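Local coordinates for siroheme decarboxylase (Hydrogenobacter thermophilus, PDB 4CH7), which catalyses the decarboxylation of siroheme to 12,18-didecarboxysiroheme, releasing two carbon dioxide molecules, a step in the biosynthesis of heme d1, at residues 57-62 with 317-322; 66-71 with 104-109; 108-113 with 322-327; 114-119 with 134-139. All blocks are in the same frame, centred on the assembly; numbering follows the deposited sequence.

Contact 1. Residues 57-62 with 317-322; sequences YDSRLL and IKYFSE
Leu-62 and Tyr-319 meet where two connections of the fold come together: the turn 57-62, which links strand 53-57 to strand 65-71, and the loop 317-322, which leads into the C-terminal helix 323-335. The contact is a CH-pi interaction. Methyl CD1 of Leu-62 stands over the middle of the phenol ring of Tyr-319, 3.4 Å from the ring centroid and 8° off its normal, and the two side chains cross at about a right angle. On the other face of the same ring, Ile-317 CG1 of its own loop lies off-centre toward the rim, and the ring sits between an isoleucine and a leucine, with Tyr-64 meeting it edge-to-face.

The turn that presents Leu-62 is an Asx motif: Asp-58 OD1 accepts from Leu-61 N at 2.9 Å through its anti lone pair. Val-176 of helix 170-179 touches both Leu-62 and Tyr-319, bringing the second helix-turn-helix domain against the junction. The side chain of Tyr-319 lies about 10 Å from that of His-93, the probable active-site residue. Next to Tyr-319 in the chain, the Phe-320 ring turns its edge to the backbone: Leu-62 O lies at that edge, near the ring plane, 3.7 Å from Phe-320 CZ.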
loop_
_atom_site.group_PDB
_atom_site.type_symbol
_atom_site.label_atom_id
_atom_site.label_comp_id
_atom_site.label_asym_id
_atom_site.label_seq_id
_atom_site.Cartn_x
_atom_site.Cartn_y
_atom_site.Cartn_z
ATOM N N TYR A 57 -7.484 3.492 -4.630
ATOM C CA TYR A 57 -7.034 4.789 -5.121
ATOM C C TYR A 57 -5.520 4.805 -5.293
ATOM O O TYR A 57 -4.801 4.170 -4.519
ATOM C CB TYR A 57 -7.466 5.904 -4.164
ATOM C CG TYR A 57 -8.952 6.191 -4.185
ATOM C CD1 TYR A 57 -9.502 7.013 -5.155
ATOM C CD2 TYR A 57 -9.803 5.644 -3.232
ATOM C CE1 TYR A 57 -10.854 7.282 -5.184
ATOM C CE2 TYR A 57 -11.162 5.907 -3.253
ATOM C CZ TYR A 57 -11.678 6.728 -4.231
ATOM O OH TYR A 57 -13.027 6.998 -4.262
ATOM N N ASP A 58 -5.037 5.518 -6.307
ATOM C CA ASP A 58 -3.600 5.649 -6.514
ATOM C C ASP A 58 -3.035 6.696 -5.559
ATOM O O ASP A 58 -3.427 7.862 -5.608
ATOM C CB ASP A 58 -3.291 6.018 -7.965
ATOM C CG ASP A 58 -1.805 6.089 -8.244
ATOM O OD1 ASP A 58 -1.186 7.116 -7.907
ATOM O OD2 ASP A 58 -1.260 5.121 -8.810
ATOM N N SER A 59 -2.119 6.267 -4.696
ATOM C CA SER A 59 -1.558 7.119 -3.645
ATOM C C SER A 59 -1.037 8.468 -4.145
ATOM O O SER A 59 -1.446 9.516 -3.647
ATOM C CB SER A 59 -0.451 6.370 -2.899
ATOM O OG SER A 59 0.140 7.178 -1.901
ATOM N N ARG A 60 -0.141 8.442 -5.128
ATOM C CA ARG A 60 0.471 9.675 -5.620
ATOM C C ARG A 60 -0.485 10.541 -6.446
ATOM O O ARG A 60 -0.360 11.767 -6.461
ATOM C CB ARG A 60 1.764 9.388 -6.394
ATOM C CG ARG A 60 1.640 8.363 -7.513
ATOM C CD ARG A 60 2.893 8.346 -8.379
ATOM N NE ARG A 60 3.111 9.631 -9.034
ATOM C CZ ARG A 60 2.623 9.952 -10.228
ATOM N NH1 ARG A 60 1.888 9.079 -10.904
ATOM N NH2 ARG A 60 2.869 11.146 -10.747
ATOM N N LEU A 61 -1.434 9.907 -7.127
ATOM C CA LEU A 61 -2.421 10.643 -7.916
ATOM C C LEU A 61 -3.429 11.356 -7.012
ATOM O O LEU A 61 -4.103 12.296 -7.437
ATOM C CB LEU A 61 -3.113 9.720 -8.924
ATOM C CG LEU A 61 -2.188 9.281 -10.061
ATOM C CD1 LEU A 61 -2.833 8.259 -10.978
ATOM C CD2 LEU A 61 -1.735 10.494 -10.851
ATOM N N LEU A 62 -3.512 10.907 -5.763
ATOM C CA LEU A 62 -4.278 11.612 -4.742
ATOM C C LEU A 62 -3.503 12.844 -4.288
ATOM O O LEU A 62 -4.077 13.787 -3.740
ATOM C CB LEU A 62 -4.554 10.705 -3.540
ATOM C CG LEU A 62 -5.511 9.529 -3.736
ATOM C CD1 LEU A 62 -5.596 8.665 -2.486
ATOM C CD2 LEU A 62 -6.885 10.027 -4.128
ATOM N N ILE A 317 -3.753 3.061 5.546
ATOM C CA ILE A 317 -4.099 4.429 5.884
ATOM C C ILE A 317 -5.479 4.818 5.367
ATOM O O ILE A 317 -5.948 4.297 4.353
ATOM C CB ILE A 317 -3.065 5.409 5.307
ATOM C CG1 ILE A 317 -2.942 5.224 3.792
ATOM C CG2 ILE A 317 -1.710 5.197 5.964
ATOM C CD1 ILE A 317 -2.021 6.221 3.128
ATOM N N LYS A 318 -6.131 5.724 6.086
ATOM C CA LYS A 318 -7.328 6.367 5.577
ATOM C C LYS A 318 -6.884 7.691 4.980
ATOM O O LYS A 318 -6.164 8.458 5.623
ATOM C CB LYS A 318 -8.344 6.604 6.693
ATOM C CG LYS A 318 -8.629 5.376 7.541
ATOM C CD LYS A 318 -9.081 4.199 6.693
ATOM C CE LYS A 318 -10.477 4.414 6.133
ATOM N NZ LYS A 318 -10.976 3.207 5.418
ATOM N N TYR A 319 -7.289 7.951 3.744
ATOM C CA TYR A 319 -6.878 9.173 3.068
ATOM C C TYR A 319 -7.699 10.368 3.534
ATOM O O TYR A 319 -8.892 10.239 3.813
ATOM C CB TYR A 319 -6.987 9.018 1.550
ATOM C CG TYR A 319 -6.076 7.957 0.971
ATOM C CD1 TYR A 319 -4.711 8.177 0.845
ATOM C CD2 TYR A 319 -6.584 6.739 0.539
ATOM C CE1 TYR A 319 -3.877 7.210 0.313
ATOM C CE2 TYR A 319 -5.757 5.768 0.006
ATOM C CZ TYR A 319 -4.405 6.009 -0.104
ATOM O OH TYR A 319 -3.575 5.047 -0.633
ATOM N N PHE A 320 -7.043 11.519 3.636
ATOM C CA PHE A 320 -7.714 12.789 3.902
ATOM C C PHE A 320 -8.488 12.825 5.218
ATOM O O PHE A 320 -9.498 13.520 5.335
ATOM C CB PHE A 320 -8.618 13.161 2.727
ATOM C CG PHE A 320 -7.885 13.276 1.421
ATOM C CD1 PHE A 320 -6.703 14.002 1.337
ATOM C CD2 PHE A 320 -8.365 12.644 0.283
ATOM C CE1 PHE A 320 -6.018 14.112 0.135
ATOM C CE2 PHE A 320 -7.689 12.745 -0.922
ATOM C CZ PHE A 320 -6.512 13.481 -0.996
ATOM N N SER A 321 -8.017 12.064 6.200
ATOM C CA SER A 321 -8.521 12.200 7.560
ATOM C C SER A 321 -7.771 13.347 8.221
ATOM O O SER A 321 -6.672 13.699 7.795
ATOM C CB SER A 321 -8.330 10.906 8.351
ATOM O OG SER A 321 -6.963 10.553 8.431
ATOM N N GLU A 322 -8.368 13.941 9.249
ATOM C CA GLU A 322 -7.776 15.101 9.904
ATOM C C GLU A 322 -6.715 14.689 10.915
ATOM O O GLU A 322 -5.993 15.532 11.450
ATOM C CB GLU A 322 -8.860 15.917 10.605
ATOM C CG GLU A 322 -9.952 16.422 9.681
ATOM C CD GLU A 322 -11.220 16.774 10.426
ATOM O OE1 GLU A 322 -11.379 16.318 11.578
ATOM O OE2 GLU A 322 -12.058 17.506 9.859
#

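Contact 2. Residues 66-71 with 104-109; sequences SALIAF and WFTLAV
Ile-69, Phe-71 and Phe-105 form the apolar centre of this antiparallel strand pair. Phe-105 CG lies between the backbone N and the carbonyl carbon (chi1 60°), and its ring lies against the neighbouring strand. Ile-69 CB sits over one face of that ring, 3.8 Å from the centroid and displaced toward the rim, while Ile-69 CG2 touches Phe-105 CZ at 3.5 Å. The edge of Phe-105 then points into the face of Phe-71 in a T-shaped stack, centroids 5.1 Å apart and planes at 88°. Farther along, Ile-69 CG1 packs on Leu-107 CB.

On the opposite face of the sheet, Ala-70 CB stands over the six-membered ring of Trp-104, 3.4 Å from its centroid, and Leu-68 brings CG to the indole edge at CE3. Trp-104 NE1 is hydrogen-bonded to Phe-101 O. Leu-68 CD1 reaches the neighbourhood of Thr-106 OG1, where the apolar surface gives way to the side chain of Thr-106, about 4 Å from that of His-93, the probable active-site residue.

Between the two layers, Ala-67 with Leu-107 and Ile-69 with Phe-105 are the hydrogen-bonded pairs, each joined by two backbone bonds; the shortest runs from Ile-69 N to Phe-105 O at 2.7 Å. Ser-66 and Ala-108 form a non-hydrogen-bonded pair at the end.

In the barrel formed by strands of both AsnC-like domains, strand 132-139 flanks 65-71 and strand 91-97 flanks 103-109, while helix 116-126 packs on Ala-67, Ile-69 and Leu-107.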
loop_
_atom_site.group_PDB
_atom_site.type_symbol
_atom_site.label_atom_id
_atom_site.label_comp_id
_atom_site.label_asym_id
_atom_site.label_seq_id
_atom_site.Cartn_x
_atom_site.Cartn_y
_atom_site.Cartn_z
ATOM N N SER A 66 4.592 9.244 -0.822
ATOM C CA SER A 66 4.878 8.091 0.020
ATOM C C SER A 66 6.285 7.564 -0.232
ATOM O O SER A 66 6.774 7.585 -1.363
ATOM C CB SER A 66 3.842 6.985 -0.194
ATOM O OG SER A 66 3.795 6.574 -1.546
ATOM N N ALA A 67 6.937 7.106 0.831
ATOM C CA ALA A 67 8.298 6.598 0.725
ATOM C C ALA A 67 8.552 5.492 1.733
ATOM O O ALA A 67 7.817 5.346 2.712
ATOM C CB ALA A 67 9.302 7.721 0.919
ATOM N N LEU A 68 9.605 4.721 1.489
ATOM C CA LEU A 68 10.047 3.720 2.446
ATOM C C LEU A 68 11.111 4.351 3.333
ATOM O O LEU A 68 12.157 4.783 2.847
ATOM C CB LEU A 68 10.607 2.494 1.728
ATOM C CG LEU A 68 10.939 1.269 2.580
ATOM C CD1 LEU A 68 9.723 0.843 3.384
ATOM C CD2 LEU A 68 11.421 0.130 1.700
ATOM N N ILE A 69 10.834 4.419 4.630
ATOM C CA ILE A 69 11.749 5.057 5.567
ATOM C C ILE A 69 12.484 4.013 6.403
ATOM O O ILE A 69 11.892 3.020 6.825
ATOM C CB ILE A 69 11.004 6.044 6.487
ATOM C CG1 ILE A 69 10.118 6.981 5.661
ATOM C CG2 ILE A 69 11.985 6.843 7.331
ATOM C CD1 ILE A 69 10.876 7.782 4.612
ATOM N N ALA A 70 13.776 4.238 6.634
ATOM C CA ALA A 70 14.581 3.339 7.454
ATOM C C ALA A 70 15.282 4.128 8.552
ATOM O O ALA A 70 15.945 5.120 8.269
ATOM C CB ALA A 70 15.600 2.616 6.598
ATOM N N PHE A 71 15.129 3.691 9.800
ATOM C CA PHE A 71 15.790 4.343 10.928
ATOM C C PHE A 71 16.920 3.479 11.480
ATOM O O PHE A 71 16.785 2.257 11.574
ATOM C CB PHE A 71 14.789 4.624 12.052
ATOM C CG PHE A 71 13.973 5.872 11.852
ATOM C CD1 PHE A 71 14.034 6.586 10.660
ATOM C CD2 PHE A 71 13.150 6.339 12.868
ATOM C CE1 PHE A 71 13.281 7.741 10.482
ATOM C CE2 PHE A 71 12.395 7.491 12.700
ATOM C CZ PHE A 71 12.458 8.193 11.505
ATOM N N TRP A 104 12.251 -0.257 9.655
ATOM C CA TRP A 104 11.755 0.130 8.343
ATOM C C TRP A 104 10.248 0.319 8.362
ATOM O O TRP A 104 9.506 -0.587 8.749
ATOM C CB TRP A 104 12.117 -0.937 7.313
ATOM C CG TRP A 104 13.575 -0.976 6.993
ATOM C CD1 TRP A 104 14.581 -1.433 7.791
ATOM C CD2 TRP A 104 14.194 -0.547 5.773
ATOM N NE1 TRP A 104 15.790 -1.308 7.145
ATOM C CE2 TRP A 104 15.576 -0.767 5.903
ATOM C CE3 TRP A 104 13.709 0.003 4.583
ATOM C CZ2 TRP A 104 16.483 -0.452 4.882
ATOM C CZ3 TRP A 104 14.607 0.312 3.575
ATOM C CH2 TRP A 104 15.975 0.083 3.728
ATOM N N PHE A 105 9.798 1.495 7.942
ATOM C CA PHE A 105 8.369 1.742 7.828
ATOM C C PHE A 105 7.999 2.467 6.540
ATOM O O PHE A 105 8.824 3.152 5.929
ATOM C CB PHE A 105 7.822 2.475 9.061
ATOM C CG PHE A 105 8.442 3.817 9.308
ATOM C CD1 PHE A 105 9.625 3.928 10.026
ATOM C CD2 PHE A 105 7.825 4.973 8.851
ATOM C CE1 PHE A 105 10.194 5.166 10.266
ATOM C CE2 PHE A 105 8.384 6.215 9.087
ATOM C CZ PHE A 105 9.570 6.313 9.798
ATOM N N THR A 106 6.752 2.286 6.124
ATOM C CA THR A 106 6.225 2.983 4.963
ATOM C C THR A 106 5.477 4.220 5.433
ATOM O O THR A 106 4.549 4.124 6.238
ATOM C CB THR A 106 5.281 2.088 4.143
ATOM O OG1 THR A 106 6.012 0.968 3.627
ATOM C CG2 THR A 106 4.672 2.871 2.989
ATOM N N LEU A 107 5.899 5.383 4.944
ATOM C CA LEU A 107 5.261 6.638 5.318
ATOM C C LEU A 107 4.550 7.250 4.126
ATOM O O LEU A 107 5.120 7.344 3.040
ATOM C CB LEU A 107 6.291 7.628 5.866
ATOM C CG LEU A 107 5.788 9.044 6.164
ATOM C CD1 LEU A 107 4.691 9.012 7.212
ATOM C CD2 LEU A 107 6.928 9.938 6.613
ATOM N N ALA A 108 3.301 7.654 4.332
ATOM C CA ALA A 108 2.551 8.385 3.314
ATOM C C ALA A 108 2.103 9.721 3.891
ATOM O O ALA A 108 1.493 9.765 4.960
ATOM C CB ALA A 108 1.354 7.580 2.852
ATOM N N VAL A 109 2.401 10.807 3.184
ATOM C CA VAL A 109 2.076 12.144 3.668
ATOM C C VAL A 109 1.078 12.835 2.740
ATOM O O VAL A 109 1.298 12.901 1.531
ATOM C CB VAL A 109 3.347 13.013 3.814
ATOM C CG1 VAL A 109 2.984 14.446 4.165
ATOM C CG2 VAL A 109 4.275 12.425 4.868
#

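Contact 3. Residues 108-113 with 322-327; sequences AVPPEI and EEFERW
The Phe-324 ring carries this contact. Over one face lies the pyrrolidine of Pro-110, with CD 3.8 Å from the ring centroid and 16° off the normal, a CH-pi contact displaced toward the rim; Pro-110 CG comes down on Phe-324 CD2 at 3.6 Å. The opposite face is met near its rim by CE3 of Trp-327, one turn further along the same helix. At the ring edge, close to its plane, Ile-113 CD1 is 4.0 Å from Phe-324 CD2, and Val-109 CG2 approaches CZ obliquely at the same distance. Phe-324 CG is anti to the backbone N (chi1 179°), pointing off the helix; the ring beyond it lies against Pro-110.

Ile-113 also serves the next residue: its CD1 rests 3.6 Å from Glu-325 CB, the aliphatic base of the glutamate. No hydrogen bond crosses between the segments; the attachment is apolar.

The first turn of the C-terminal helix 323-335 is thus docked on the chain leaving strand 103-109. Cys-88 also touches Phe-324 and Trp-327, Tyr-64 packs on Pro-110, and helix 116-126 supplies Val-119 beside Val-109 and Met-123 beside Trp-327.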
loop_
_atom_site.group_PDB
_atom_site.type_symbol
_atom_site.label_atom_id
_atom_site.label_comp_id
_atom_site.label_asym_id
_atom_site.label_seq_id
_atom_site.Cartn_x
_atom_site.Cartn_y
_atom_site.Cartn_z
ATOM N N ALA A 108 3.301 7.654 4.332
ATOM C CA ALA A 108 2.551 8.385 3.314
ATOM C C ALA A 108 2.103 9.721 3.891
ATOM O O ALA A 108 1.493 9.765 4.960
ATOM C CB ALA A 108 1.354 7.580 2.852
ATOM N N VAL A 109 2.401 10.807 3.184
ATOM C CA VAL A 109 2.076 12.144 3.668
ATOM C C VAL A 109 1.078 12.835 2.740
ATOM O O VAL A 109 1.298 12.901 1.531
ATOM C CB VAL A 109 3.347 13.013 3.814
ATOM C CG1 VAL A 109 2.984 14.446 4.165
ATOM C CG2 VAL A 109 4.275 12.425 4.868
ATOM N N PRO A 110 -0.032 13.343 3.306
ATOM C CA PRO A 110 -1.016 14.109 2.532
ATOM C C PRO A 110 -0.397 15.383 1.972
ATOM O O PRO A 110 0.555 15.894 2.560
ATOM C CB PRO A 110 -2.089 14.456 3.575
ATOM C CG PRO A 110 -1.393 14.353 4.904
ATOM C CD PRO A 110 -0.407 13.235 4.728
ATOM N N PRO A 111 -0.925 15.886 0.843
ATOM C CA PRO A 111 -0.388 17.116 0.252
ATOM C C PRO A 111 -0.757 18.343 1.083
ATOM O O PRO A 111 -1.702 18.275 1.866
ATOM C CB PRO A 111 -1.088 17.174 -1.108
ATOM C CG PRO A 111 -2.389 16.459 -0.892
ATOM C CD PRO A 111 -2.054 15.341 0.062
ATOM N N GLU A 112 -0.013 19.434 0.917
ATOM C CA GLU A 112 -0.269 20.687 1.636
ATOM C C GLU A 112 -0.327 20.577 3.164
ATOM O O GLU A 112 -1.267 21.072 3.789
ATOM C CB GLU A 112 -1.544 21.368 1.125
ATOM C CG GLU A 112 -1.340 22.259 -0.091
ATOM C CD GLU A 112 -1.753 21.587 -1.383
ATOM O OE1 GLU A 112 -2.726 20.803 -1.365
ATOM O OE2 GLU A 112 -1.104 21.842 -2.418
ATOM N N ILE A 113 0.677 19.941 3.757
ATOM C CA ILE A 113 0.827 19.920 5.207
ATOM C C ILE A 113 2.302 20.072 5.541
ATOM O O ILE A 113 2.700 20.961 6.300
ATOM C CB ILE A 113 0.277 18.620 5.832
ATOM C CG1 ILE A 113 -1.252 18.651 5.870
ATOM C CG2 ILE A 113 0.829 18.420 7.238
ATOM C CD1 ILE A 113 -1.873 17.504 6.634
ATOM N N GLU A 322 -8.368 13.941 9.249
ATOM C CA GLU A 322 -7.776 15.101 9.904
ATOM C C GLU A 322 -6.715 14.689 10.915
ATOM O O GLU A 322 -5.993 15.532 11.450
ATOM C CB GLU A 322 -8.860 15.917 10.605
ATOM C CG GLU A 322 -9.952 16.422 9.681
ATOM C CD GLU A 322 -11.220 16.774 10.426
ATOM O OE1 GLU A 322 -11.379 16.318 11.578
ATOM O OE2 GLU A 322 -12.058 17.506 9.859
ATOM N N GLU A 323 -6.620 13.388 11.166
ATOM C CA GLU A 323 -5.781 12.877 12.246
ATOM C C GLU A 323 -4.269 12.941 11.993
ATOM O O GLU A 323 -3.491 12.918 12.945
ATOM C CB GLU A 323 -6.207 11.458 12.647
ATOM C CG GLU A 323 -6.066 10.417 11.553
ATOM C CD GLU A 323 -6.493 9.033 12.009
ATOM O OE1 GLU A 323 -6.708 8.843 13.226
ATOM O OE2 GLU A 323 -6.616 8.138 11.146
ATOM N N PHE A 324 -3.843 13.025 10.734
ATOM C CA PHE A 324 -2.416 13.180 10.455
ATOM C C PHE A 324 -1.945 14.570 10.852
ATOM O O PHE A 324 -0.960 14.721 11.574
ATOM C CB PHE A 324 -2.081 12.941 8.980
ATOM C CG PHE A 324 -0.614 13.114 8.664
ATOM C CD1 PHE A 324 0.265 12.047 8.794
ATOM C CD2 PHE A 324 -0.109 14.348 8.260
ATOM C CE1 PHE A 324 1.616 12.200 8.518
ATOM C CE2 PHE A 324 1.241 14.509 7.986
ATOM C CZ PHE A 324 2.104 13.432 8.115
ATOM N N GLU A 325 -2.644 15.580 10.345
ATOM C CA GLU A 325 -2.318 16.972 10.624
ATOM C C GLU A 325 -2.288 17.220 12.127
ATOM O O GLU A 325 -1.339 17.805 12.648
ATOM C CB GLU A 325 -3.333 17.897 9.949
ATOM C CG GLU A 325 -3.128 19.376 10.239
ATOM C CD GLU A 325 -4.177 20.250 9.582
ATOM O OE1 GLU A 325 -4.408 20.095 8.365
ATOM O OE2 GLU A 325 -4.776 21.090 10.285
ATOM N N ARG A 326 -3.324 16.753 12.816
ATOM C CA ARG A 326 -3.406 16.871 14.267
ATOM C C ARG A 326 -2.238 16.158 14.942
ATOM O O ARG A 326 -1.661 16.669 15.903
ATOM C CB ARG A 326 -4.741 16.318 14.771
ATOM C CG ARG A 326 -4.871 16.294 16.281
ATOM C CD ARG A 326 -6.286 15.947 16.716
ATOM N NE ARG A 326 -6.829 14.806 15.985
ATOM C CZ ARG A 326 -6.513 13.537 16.229
ATOM N NH1 ARG A 326 -5.645 13.237 17.185
ATOM N NH2 ARG A 326 -7.061 12.566 15.516
ATOM N N TRP A 327 -1.887 14.982 14.428
ATOM C CA TRP A 327 -0.704 14.276 14.899
ATOM C C TRP A 327 0.550 15.088 14.607
ATOM O O TRP A 327 1.482 15.118 15.411
ATOM C CB TRP A 327 -0.583 12.902 14.236
ATOM C CG TRP A 327 0.718 12.224 14.548
ATOM C CD1 TRP A 327 0.993 11.432 15.625
ATOM C CD2 TRP A 327 1.927 12.290 13.780
ATOM N NE1 TRP A 327 2.297 10.998 15.571
ATOM C CE2 TRP A 327 2.892 11.512 14.448
ATOM C CE3 TRP A 327 2.287 12.930 12.591
ATOM C CZ2 TRP A 327 4.193 11.359 13.966
ATOM C CZ3 TRP A 327 3.577 12.776 12.115
ATOM C CH2 TRP A 327 4.512 12.000 12.802
#

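Contact 4. Residues 114-119 with 134-139; sequences SELEDV and VLRVVR
Glu-117 and Arg-136 are joined by an end-on, two-nitrogen salt bridge. Arg-136 NH1 donates to Glu-117 OE2 at 2.8 Å and NH2 to Glu-117 OE1 at 3.1 Å, both nearly straight, with N-H...O angles of about 160°. Each oxygen is met on its syn side. The carboxylate and guanidinium planes lie 14° apart, so the two charged groups are almost coplanar. A weak third bond runs from Arg-136 NH2 to Glu-117 OE2. Glu-117 is bent at chi2 (76°), which swings CD back toward the arginine, whereas Arg-136 is extended from CG to NE. Arg-136 NH2 has a further salt bridge to Asp-65 OD2, so this one nitrogen joins two acidic residues; the two nearby carboxylates would be expected to stabilise the positive charge.

This pairing ties the beginning of helix 116-126 to strand 132-139 in the AsnC-like ligand-binding domain, where helices pack against an antiparallel sheet. Glu-115 is the N-cap residue, and its carbonyl O accepts from Val-119 N and also from Ser-114 OG.

Van der Waals contacts flank the salt bridge. The apolar one is Leu-116 CD2 on Val-134 CG1 at 3.6 Å, the two side chains sliding past each other in opposite directions. The same methyl, Leu-116 CD2, is 3.6 Å from Arg-136 NH2, these side chains approaching tip to tip. Val-134 CG1 also lies 3.7 Å from Glu-117 OE2, beside the carboxylate.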
loop_
_atom_site.group_PDB
_atom_site.type_symbol
_atom_site.label_atom_id
_atom_site.label_comp_id
_atom_site.label_asym_id
_atom_site.label_seq_id
_atom_site.Cartn_x
_atom_site.Cartn_y
_atom_site.Cartn_z
ATOM N N SER A 114 3.104 19.196 4.949
ATOM C CA SER A 114 4.549 19.219 5.091
ATOM C C SER A 114 5.132 18.294 4.044
ATOM O O SER A 114 4.506 17.300 3.669
ATOM C CB SER A 114 4.961 18.734 6.478
ATOM O OG SER A 114 6.363 18.541 6.556
ATOM N N GLU A 115 6.320 18.625 3.553
ATOM C CA GLU A 115 7.021 17.721 2.657
ATOM C C GLU A 115 7.424 16.492 3.455
ATOM O O GLU A 115 7.677 16.586 4.657
ATOM C CB GLU A 115 8.247 18.398 2.051
ATOM C CG GLU A 115 7.912 19.590 1.173
ATOM C CD GLU A 115 9.136 20.369 0.752
ATOM O OE1 GLU A 115 10.173 19.738 0.462
ATOM O OE2 GLU A 115 9.060 21.613 0.714
ATOM N N LEU A 116 7.464 15.343 2.787
ATOM C CA LEU A 116 7.799 14.078 3.431
ATOM C C LEU A 116 9.150 14.149 4.144
ATOM O O LEU A 116 9.291 13.670 5.269
ATOM C CB LEU A 116 7.787 12.947 2.398
ATOM C CG LEU A 116 8.041 11.525 2.896
ATOM C CD1 LEU A 116 7.077 10.550 2.246
ATOM C CD2 LEU A 116 9.466 11.118 2.607
ATOM N N GLU A 117 10.131 14.759 3.481
ATOM C CA GLU A 117 11.476 14.915 4.035
ATOM C C GLU A 117 11.503 15.713 5.336
ATOM O O GLU A 117 12.329 15.454 6.215
ATOM C CB GLU A 117 12.397 15.581 3.011
ATOM C CG GLU A 117 13.041 14.621 2.023
ATOM C CD GLU A 117 12.089 14.135 0.944
ATOM O OE1 GLU A 117 10.928 14.588 0.908
ATOM O OE2 GLU A 117 12.513 13.300 0.121
ATOM N N ASP A 118 10.611 16.694 5.449
ATOM C CA ASP A 118 10.505 17.487 6.668
ATOM C C ASP A 118 9.902 16.645 7.789
ATOM O O ASP A 118 10.388 16.658 8.921
ATOM C CB ASP A 118 9.653 18.738 6.432
ATOM C CG ASP A 118 10.328 19.744 5.519
ATOM O OD1 ASP A 118 11.534 20.009 5.707
ATOM O OD2 ASP A 118 9.650 20.271 4.611
ATOM N N VAL A 119 8.840 15.916 7.457
ATOM C CA VAL A 119 8.166 15.026 8.400
ATOM C C VAL A 119 9.132 14.042 9.059
ATOM O O VAL A 119 9.132 13.893 10.279
ATOM C CB VAL A 119 7.019 14.251 7.714
ATOM C CG1 VAL A 119 6.410 13.235 8.658
ATOM C CG2 VAL A 119 5.954 15.209 7.212
ATOM N N VAL A 134 15.495 7.732 3.171
ATOM C CA VAL A 134 14.230 8.106 2.556
ATOM C C VAL A 134 14.207 7.566 1.131
ATOM O O VAL A 134 14.755 8.180 0.210
ATOM C CB VAL A 134 14.014 9.634 2.580
ATOM C CG1 VAL A 134 12.761 10.005 1.810
ATOM C CG2 VAL A 134 13.915 10.126 4.017
ATOM N N LEU A 135 13.584 6.402 0.964
ATOM C CA LEU A 135 13.599 5.695 -0.312
ATOM C C LEU A 135 12.218 5.672 -0.957
ATOM O O LEU A 135 11.249 5.212 -0.352
ATOM C CB LEU A 135 14.101 4.260 -0.118
ATOM C CG LEU A 135 15.363 4.096 0.728
ATOM C CD1 LEU A 135 15.734 2.629 0.878
ATOM C CD2 LEU A 135 16.514 4.878 0.134
ATOM N N ARG A 136 12.130 6.171 -2.187
ATOM C CA ARG A 136 10.881 6.114 -2.933
ATOM C C ARG A 136 10.910 4.975 -3.941
ATOM O O ARG A 136 11.662 5.010 -4.917
ATOM C CB ARG A 136 10.599 7.448 -3.622
ATOM C CG ARG A 136 10.110 8.517 -2.662
ATOM C CD ARG A 136 9.857 9.839 -3.358
ATOM N NE ARG A 136 9.339 10.836 -2.427
ATOM C CZ ARG A 136 10.102 11.552 -1.607
ATOM N NH1 ARG A 136 11.416 11.380 -1.597
ATOM N NH2 ARG A 136 9.554 12.439 -0.788
ATOM N N VAL A 137 10.084 3.965 -3.693
ATOM C CA VAL A 137 10.042 2.781 -4.537
ATOM C C VAL A 137 8.795 2.769 -5.416
ATOM O O VAL A 137 7.792 3.410 -5.098
ATOM C CB VAL A 137 10.088 1.494 -3.693
ATOM C CG1 VAL A 137 11.365 1.445 -2.871
ATOM C CG2 VAL A 137 8.873 1.405 -2.780
ATOM N N VAL A 138 8.876 2.049 -6.530
ATOM C CA VAL A 138 7.740 1.865 -7.421
ATOM C C VAL A 138 7.496 0.369 -7.563
ATOM O O VAL A 138 8.435 -0.391 -7.799
ATOM C CB VAL A 138 8.014 2.450 -8.813
ATOM C CG1 VAL A 138 6.711 2.620 -9.577
ATOM C CG2 VAL A 138 8.737 3.778 -8.697
ATOM N N ARG A 139 6.246 -0.057 -7.411
ATOM C CA ARG A 139 5.914 -1.475 -7.521
ATOM C C ARG A 139 6.181 -1.986 -8.929
ATOM O O ARG A 139 5.809 -1.340 -9.909
ATOM C CB ARG A 139 4.447 -1.713 -7.162
ATOM C CG ARG A 139 4.203 -2.922 -6.265
ATOM C CD ARG A 139 3.595 -4.091 -7.018
ATOM N NE ARG A 139 2.599 -4.771 -6.196
ATOM C CZ ARG A 139 1.286 -4.614 -6.336
ATOM N NH1 ARG A 139 0.808 -3.811 -7.276
ATOM N NH2 ARG A 139 0.451 -5.263 -5.539
#

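Contacts 2 and 4 lie closest, centres 6 Å apart, within one AsnC-like domain: strand 65-71 has 103-109 on one side and 132-139 on the other, and Leu-68 N probably bonds to Leu-135 O. Along the chain contact 2 closes before contact 4 opens. Contact 3 shares Ala-108 and Val-109 with contact 2, carrying strand 103-109 on to the C-terminal helix, and contact 4 is nested within the chain loop it closes. Contact 1, its centre 10 Å from that of contact 3, shares Glu-322 with it, and their segments alternate; Ile-317 CD1 touches Ala-108 CB. Contacts 1 and 3 thus bring the chain's C-terminal part back onto its N-terminal half, beside a barrel built from both halves.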